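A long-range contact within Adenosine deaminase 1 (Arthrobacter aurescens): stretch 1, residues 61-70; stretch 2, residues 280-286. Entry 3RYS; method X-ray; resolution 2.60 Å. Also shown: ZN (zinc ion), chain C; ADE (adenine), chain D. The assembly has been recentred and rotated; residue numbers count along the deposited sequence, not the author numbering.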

ATOM      1  N   SER A  61      -7.142  -3.051  15.890  1.00 18.59           N
ATOM      2  CA  SER A  61      -6.132  -3.721  16.698  1.00 17.22           C
ATOM      3  C   SER A  61      -4.774  -3.641  16.010  1.00 19.50           C
ATOM      4  O   SER A  61      -3.739  -3.524  16.669  1.00 19.61           O
ATOM      5  CB  SER A  61      -6.514  -5.182  16.956  1.00 17.97           C
ATOM      6  OG  SER A  61      -6.433  -5.957  15.772  1.00 19.73           O
ATOM      7  N   PHE A  62      -4.789  -3.697  14.683  1.00 16.08           N
ATOM      8  CA  PHE A  62      -3.566  -3.594  13.901  1.00 16.76           C
ATOM      9  C   PHE A  62      -3.000  -2.183  13.940  1.00 17.63           C
ATOM     10  O   PHE A  62      -1.832  -1.987  14.263  1.00 18.33           O
ATOM     11  CB  PHE A  62      -3.812  -4.010  12.455  1.00 15.89           C
ATOM     12  CG  PHE A  62      -2.875  -3.367  11.476  1.00 19.27           C
ATOM     13  CD1 PHE A  62      -1.549  -3.778  11.388  1.00 20.75           C
ATOM     14  CD2 PHE A  62      -3.314  -2.347  10.645  1.00 16.50           C
ATOM     15  CE1 PHE A  62      -0.677  -3.185  10.485  1.00 16.62           C
ATOM     16  CE2 PHE A  62      -2.449  -1.749   9.744  1.00 19.19           C
ATOM     17  CZ  PHE A  62      -1.126  -2.169   9.664  1.00 17.96           C
ATOM     18  N   LEU A  63      -3.834  -1.204  13.597  1.00 19.09           N
ATOM     19  CA  LEU A  63      -3.423   0.194  13.616  1.00 18.09           C
ATOM     20  C   LEU A  63      -2.737   0.544  14.938  1.00 20.44           C
ATOM     21  O   LEU A  63      -1.712   1.232  14.955  1.00 18.33           O
ATOM     22  CB  LEU A  63      -4.619   1.120  13.364  1.00 16.19           C
ATOM     23  CG  LEU A  63      -5.197   1.164  11.944  1.00 19.40           C
ATOM     24  CD1 LEU A  63      -6.419   2.074  11.879  1.00 17.67           C
ATOM     25  CD2 LEU A  63      -4.150   1.619  10.947  1.00 18.91           C
ATOM     26  N   ASP A  64      -3.292   0.058  16.044  1.00 17.30           N
ATOM     27  CA  ASP A  64      -2.723   0.354  17.355  1.00 20.07           C
ATOM     28  C   ASP A  64      -1.243  -0.020  17.432  1.00 18.62           C
ATOM     29  O   ASP A  64      -0.418   0.770  17.891  1.00 16.96           O
ATOM     30  CB  ASP A  64      -3.515  -0.338  18.466  1.00 20.77           C
ATOM     31  CG  ASP A  64      -4.881   0.288  18.679  1.00 21.14           C
ATOM     32  OD1 ASP A  64      -5.064   1.462  18.298  1.00 20.65           O
ATOM     33  OD2 ASP A  64      -5.773  -0.397  19.221  1.00 23.93           O
ATOM     34  N   LEU A  65      -0.909  -1.225  16.981  1.00 19.92           N
ATOM     35  CA  LEU A  65       0.483  -1.658  16.956  1.00 22.52           C
ATOM     36  C   LEU A  65       1.260  -0.854  15.908  1.00 20.56           C
ATOM     37  O   LEU A  65       2.325  -0.297  16.187  1.00 19.51           O
ATOM     38  CB  LEU A  65       0.570  -3.160  16.668  1.00 20.79           C
ATOM     39  CG  LEU A  65       1.963  -3.789  16.746  1.00 21.75           C
ATOM     40  CD1 LEU A  65       2.474  -3.747  18.168  1.00 22.03           C
ATOM     41  CD2 LEU A  65       1.939  -5.217  16.223  1.00 23.42           C
ATOM     42  N   TYR A  66       0.698  -0.801  14.705  1.00 17.70           N
ATOM     43  CA  TYR A  66       1.238  -0.046  13.578  1.00 17.15           C
ATOM     44  C   TYR A  66       1.691   1.363  13.965  1.00 17.39           C
ATOM     45  O   TYR A  66       2.782   1.797  13.597  1.00 16.14           O
ATOM     46  CB  TYR A  66       0.162   0.008  12.494  1.00 18.36           C
ATOM     47  CG  TYR A  66       0.433   0.879  11.291  1.00 17.63           C
ATOM     48  CD1 TYR A  66      -0.191   2.112  11.158  1.00 17.69           C
ATOM     49  CD2 TYR A  66       1.261   0.448  10.262  1.00 14.56           C
ATOM     50  CE1 TYR A  66       0.019   2.906  10.048  1.00 16.76           C
ATOM     51  CE2 TYR A  66       1.480   1.235   9.149  1.00 14.52           C
ATOM     52  CZ  TYR A  66       0.857   2.466   9.046  1.00 16.56           C
ATOM     53  OH  TYR A  66       1.065   3.263   7.941  1.00 14.78           O
ATOM     54  N   TYR A  67       0.853   2.068  14.716  1.00 19.54           N
ATOM     55  CA  TYR A  67       1.186   3.410  15.188  1.00 17.52           C
ATOM     56  C   TYR A  67       2.187   3.382  16.340  1.00 18.68           C
ATOM     57  O   TYR A  67       3.091   4.218  16.409  1.00 17.48           O
ATOM     58  CB  TYR A  67      -0.080   4.167  15.603  1.00 14.48           C
ATOM     59  CG  TYR A  67      -0.972   4.495  14.438  1.00 13.50           C
ATOM     60  CD1 TYR A  67      -0.453   5.085  13.295  1.00 14.82           C
ATOM     61  CD2 TYR A  67      -2.328   4.211  14.471  1.00 14.35           C
ATOM     62  CE1 TYR A  67      -1.257   5.385  12.219  1.00 14.81           C
ATOM     63  CE2 TYR A  67      -3.146   4.507  13.396  1.00 15.20           C
ATOM     64  CZ  TYR A  67      -2.602   5.094  12.272  1.00 15.58           C
ATOM     65  OH  TYR A  67      -3.398   5.398  11.192  1.00 17.14           O
ATOM     66  N   ALA A  68       2.021   2.421  17.245  1.00 16.35           N
ATOM     67  CA  ALA A  68       2.911   2.297  18.391  1.00 15.32           C
ATOM     68  C   ALA A  68       4.352   2.141  17.930  1.00 20.26           C
ATOM     69  O   ALA A  68       5.264   2.763  18.481  1.00 20.04           O
ATOM     70  CB  ALA A  68       2.505   1.119  19.250  1.00 17.09           C
ATOM     71  N   ASN A  69       4.550   1.316  16.908  1.00 20.79           N
ATOM     72  CA  ASN A  69       5.890   1.002  16.429  1.00 19.62           C
ATOM     73  C   ASN A  69       6.607   2.190  15.793  1.00 21.49           C
ATOM     74  O   ASN A  69       7.841   2.224  15.742  1.00 19.51           O
ATOM     75  CB  ASN A  69       5.853  -0.187  15.470  1.00 17.44           C
ATOM     76  CG  ASN A  69       5.658  -1.506  16.193  1.00 22.58           C
ATOM     77  OD1 ASN A  69       5.462  -2.548  15.569  1.00 23.65           O
ATOM     78  ND2 ASN A  69       5.711  -1.466  17.520  1.00 24.72           N
ATOM     79  N   MET A  70       5.835   3.166  15.326  1.00 15.70           N
ATOM     80  CA  MET A  70       6.411   4.331  14.667  1.00 16.31           C
ATOM     81  C   MET A  70       7.259   5.181  15.611  1.00 15.45           C
ATOM     82  O   MET A  70       7.962   6.090  15.169  1.00 14.82           O
ATOM     83  CB  MET A  70       5.314   5.198  14.044  1.00 15.78           C
ATOM     84  CG  MET A  70       4.562   4.534  12.913  1.00 14.39           C
ATOM     85  SD  MET A  70       3.415   5.684  12.131  1.00 24.28           S
ATOM     86  CE  MET A  70       2.472   4.568  11.104  1.00 17.00           C
ATOM     87  N   ASP A 280       0.611  -4.451   1.172  1.00 14.31           N
ATOM     88  CA  ASP A 280      -0.008  -3.486   2.084  1.00 13.33           C
ATOM     89  C   ASP A 280       0.895  -3.087   3.257  1.00 11.60           C
ATOM     90  O   ASP A 280       1.516  -2.026   3.234  1.00 11.13           O
ATOM     91  CB  ASP A 280      -1.358  -4.017   2.589  1.00 13.50           C
ATOM     92  CG  ASP A 280      -2.174  -2.957   3.303  1.00 13.84           C
ATOM     93  OD1 ASP A 280      -3.108  -3.321   4.047  1.00 13.67           O
ATOM     94  OD2 ASP A 280      -1.882  -1.758   3.121  1.00 14.71           O
ATOM     95  N   ASP A 281       0.947  -3.937   4.278  1.00 12.56           N
ATOM     96  CA  ASP A 281       1.823  -3.733   5.431  1.00 12.55           C
ATOM     97  C   ASP A 281       2.642  -5.014   5.663  1.00 13.54           C
ATOM     98  O   ASP A 281       2.318  -5.824   6.535  1.00 13.00           O
ATOM     99  CB  ASP A 281       0.996  -3.379   6.673  1.00 13.11           C
ATOM    100  CG  ASP A 281       0.095  -2.158   6.459  1.00 15.10           C
ATOM    101  OD1 ASP A 281       0.597  -1.028   6.621  1.00 18.47           O
ATOM    102  OD2 ASP A 281      -1.113  -2.317   6.156  1.00 11.56           O
ATOM    103  N   PRO A 282       3.714  -5.193   4.875  1.00 13.88           N
ATOM    104  CA  PRO A 282       4.486  -6.436   4.729  1.00 14.01           C
ATOM    105  C   PRO A 282       5.076  -7.003   6.022  1.00 14.35           C
ATOM    106  O   PRO A 282       5.154  -8.222   6.165  1.00 14.65           O
ATOM    107  CB  PRO A 282       5.632  -6.034   3.795  1.00 13.02           C
ATOM    108  CG  PRO A 282       5.189  -4.792   3.138  1.00 13.06           C
ATOM    109  CD  PRO A 282       4.309  -4.090   4.105  1.00 13.26           C
ATOM    110  N   ALA A 283       5.508  -6.141   6.935  1.00 13.80           N
ATOM    111  CA  ALA A 283       6.166  -6.614   8.148  1.00 17.34           C
ATOM    112  C   ALA A 283       5.157  -6.995   9.232  1.00 15.96           C
ATOM    113  O   ALA A 283       5.532  -7.498  10.288  1.00 17.17           O
ATOM    114  CB  ALA A 283       7.155  -5.576   8.665  1.00 13.15           C
ATOM    115  N   TYR A 284       3.877  -6.767   8.956  1.00 13.10           N
ATOM    116  CA  TYR A 284       2.820  -7.070   9.915  1.00 17.86           C
ATOM    117  C   TYR A 284       1.954  -8.267   9.505  1.00 18.72           C
ATOM    118  O   TYR A 284       1.324  -8.907  10.353  1.00 16.74           O
ATOM    119  CB  TYR A 284       1.927  -5.843  10.127  1.00 16.93           C
ATOM    120  CG  TYR A 284       2.585  -4.743  10.918  1.00 17.94           C
ATOM    121  CD1 TYR A 284       3.463  -3.855  10.309  1.00 18.06           C
ATOM    122  CD2 TYR A 284       2.331  -4.591  12.274  1.00 17.87           C
ATOM    123  CE1 TYR A 284       4.073  -2.846  11.029  1.00 16.38           C
ATOM    124  CE2 TYR A 284       2.933  -3.586  13.001  1.00 18.75           C
ATOM    125  CZ  TYR A 284       3.804  -2.715  12.375  1.00 16.38           C
ATOM    126  OH  TYR A 284       4.405  -1.709  13.097  1.00 16.00           O
ATOM    127  N   PHE A 285       1.916  -8.558   8.209  1.00 13.38           N
ATOM    128  CA  PHE A 285       1.029  -9.593   7.700  1.00 15.41           C
ATOM    129  C   PHE A 285       1.816 -10.794   7.178  1.00 17.27           C
ATOM    130  O   PHE A 285       1.272 -11.656   6.484  1.00 15.00           O
ATOM    131  CB  PHE A 285       0.091  -9.023   6.627  1.00 13.47           C
ATOM    132  CG  PHE A 285      -0.669  -7.803   7.074  1.00 12.94           C
ATOM    133  CD1 PHE A 285      -1.224  -7.741   8.345  1.00 14.24           C
ATOM    134  CD2 PHE A 285      -0.836  -6.721   6.223  1.00 14.52           C
ATOM    135  CE1 PHE A 285      -1.929  -6.619   8.762  1.00 16.81           C
ATOM    136  CE2 PHE A 285      -1.540  -5.592   6.633  1.00 13.36           C
ATOM    137  CZ  PHE A 285      -2.086  -5.541   7.905  1.00 14.44           C
ATOM    138  N   GLY A 286       3.101 -10.832   7.523  1.00 18.85           N
ATOM    139  CA  GLY A 286       3.951 -11.982   7.263  1.00 14.03           C
ATOM    140  C   GLY A 286       4.273 -12.278   5.811  1.00 14.98           C
ATOM    141  O   GLY A 286       4.281 -13.441   5.403  1.00 18.65           O
TER
HETATM  142 ZN    ZN C 344      -3.616  -0.269   3.310  1.00 17.39          ZN
HETATM  143  N9  ADE D 345      -3.056   2.032   7.549  1.00 18.84           N
HETATM  144  C8  ADE D 345      -2.029   1.220   7.145  1.00 21.89           C
HETATM  145  N7  ADE D 345      -2.414   0.159   6.466  1.00 20.30           N
HETATM  146  C5  ADE D 345      -3.795   0.287   6.427  1.00 22.54           C
HETATM  147  C6  ADE D 345      -4.806  -0.516   5.855  1.00 23.31           C
HETATM  148  N6  ADE D 345      -4.550  -1.650   5.192  1.00 21.81           N
HETATM  149  N1  ADE D 345      -6.087  -0.106   5.994  1.00 22.49           N
HETATM  150  C2  ADE D 345      -6.334   1.030   6.662  1.00 22.84           C
HETATM  151  N3  ADE D 345      -5.472   1.870   7.243  1.00 21.82           N
HETATM  152  C4  ADE D 345      -4.209   1.435   7.088  1.00 20.84           C

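The contact joins a helix to a segment without regular secondary structure, more than 200 residues later in the chain. Stretch 1 is helical from S61, and the helix begins earlier in the chain. Backbone hydrogen bonds one turn apart hold it, among them Y66 N to F62 O at 2.8 Å and N69 N to L65 O at 2.8 Å. Stretch 2 folds back on the carbonyl of D281. That oxygen accepts a bond from Y284 N at 3.0 Å and a weak one from F285 N (F285 N to D281 O, 3.2 Å). No backbone hydrogen bond crosses between the stretches. Their backbones stay well apart, and the nearest CA atoms, those of Y66 and Y284, are 8.1 Å from each other. Side chains fill the gap and bury 327 Å² in all.

The helix meets stretch 2 through F62, L65, Y66 and N69. The spacing of three and four residues brings these positions to one side of the helix. The CA-to-CB bonds of F62, L65 and N69 point toward stretch 2, while that of Y66 points sideways.

Most of the packing is aromatic and apolar. Y284 has the largest area covered, 112 Å², and it touches all four helix residues. F62 turns its ring edge to the face of Y284. The centroids are 5.4 Å apart and the planes are nearly perpendicular, at 86°. In this arrangement the slightly positive hydrogens of one ring approach the electron-rich face of the other. F62 CE1 lies 3.6 Å from Y284 CG. F285 CZ sits over one face of the F62 ring, 3.8 Å from F62 CE1. The planes of these two rings meet obliquely, at 43°. L65 adds an aliphatic contact at the edge of the Y284 ring, with L65 CD2 3.7 Å from Y284 CE2. Y66 is a looser neighbour by its side chain (Y66 CD2 to Y284 CE1, 4.4 Å).

One hydrogen bond crosses the contact. The Y284 hydroxyl reaches past the aromatic packing and donates to N69: Y284 OH to N69 OD1 is 2.8 Å. The distance is short, but the bond is weak. It gives the buried hydroxyl a polar partner. The same oxygen also packs against the helix backbone, with Y284 OH 3.6 Å from Y66 CA.

D281 brings a carboxylate up to two aromatic side chains. D281 CG is 3.4 Å from F62 CZ, and D281 OD1 is 3.5 Å from Y66 CE2. These are close contacts, not hydrogen bonds.

Both stretches also reach the ligands. D281 OD2 approaches adenine N7 at 2.8 Å. Adenine C8 lies over one face of the Y66 ring, 3.7 Å from Y66 CZ. Adenine N7 is at the edge of the F62 ring, 3.8 Å from F62 CE2. D280 makes no contact with the helix; its OD2 binds the zinc ion (D280 OD2 to ZN, 2.3 Å).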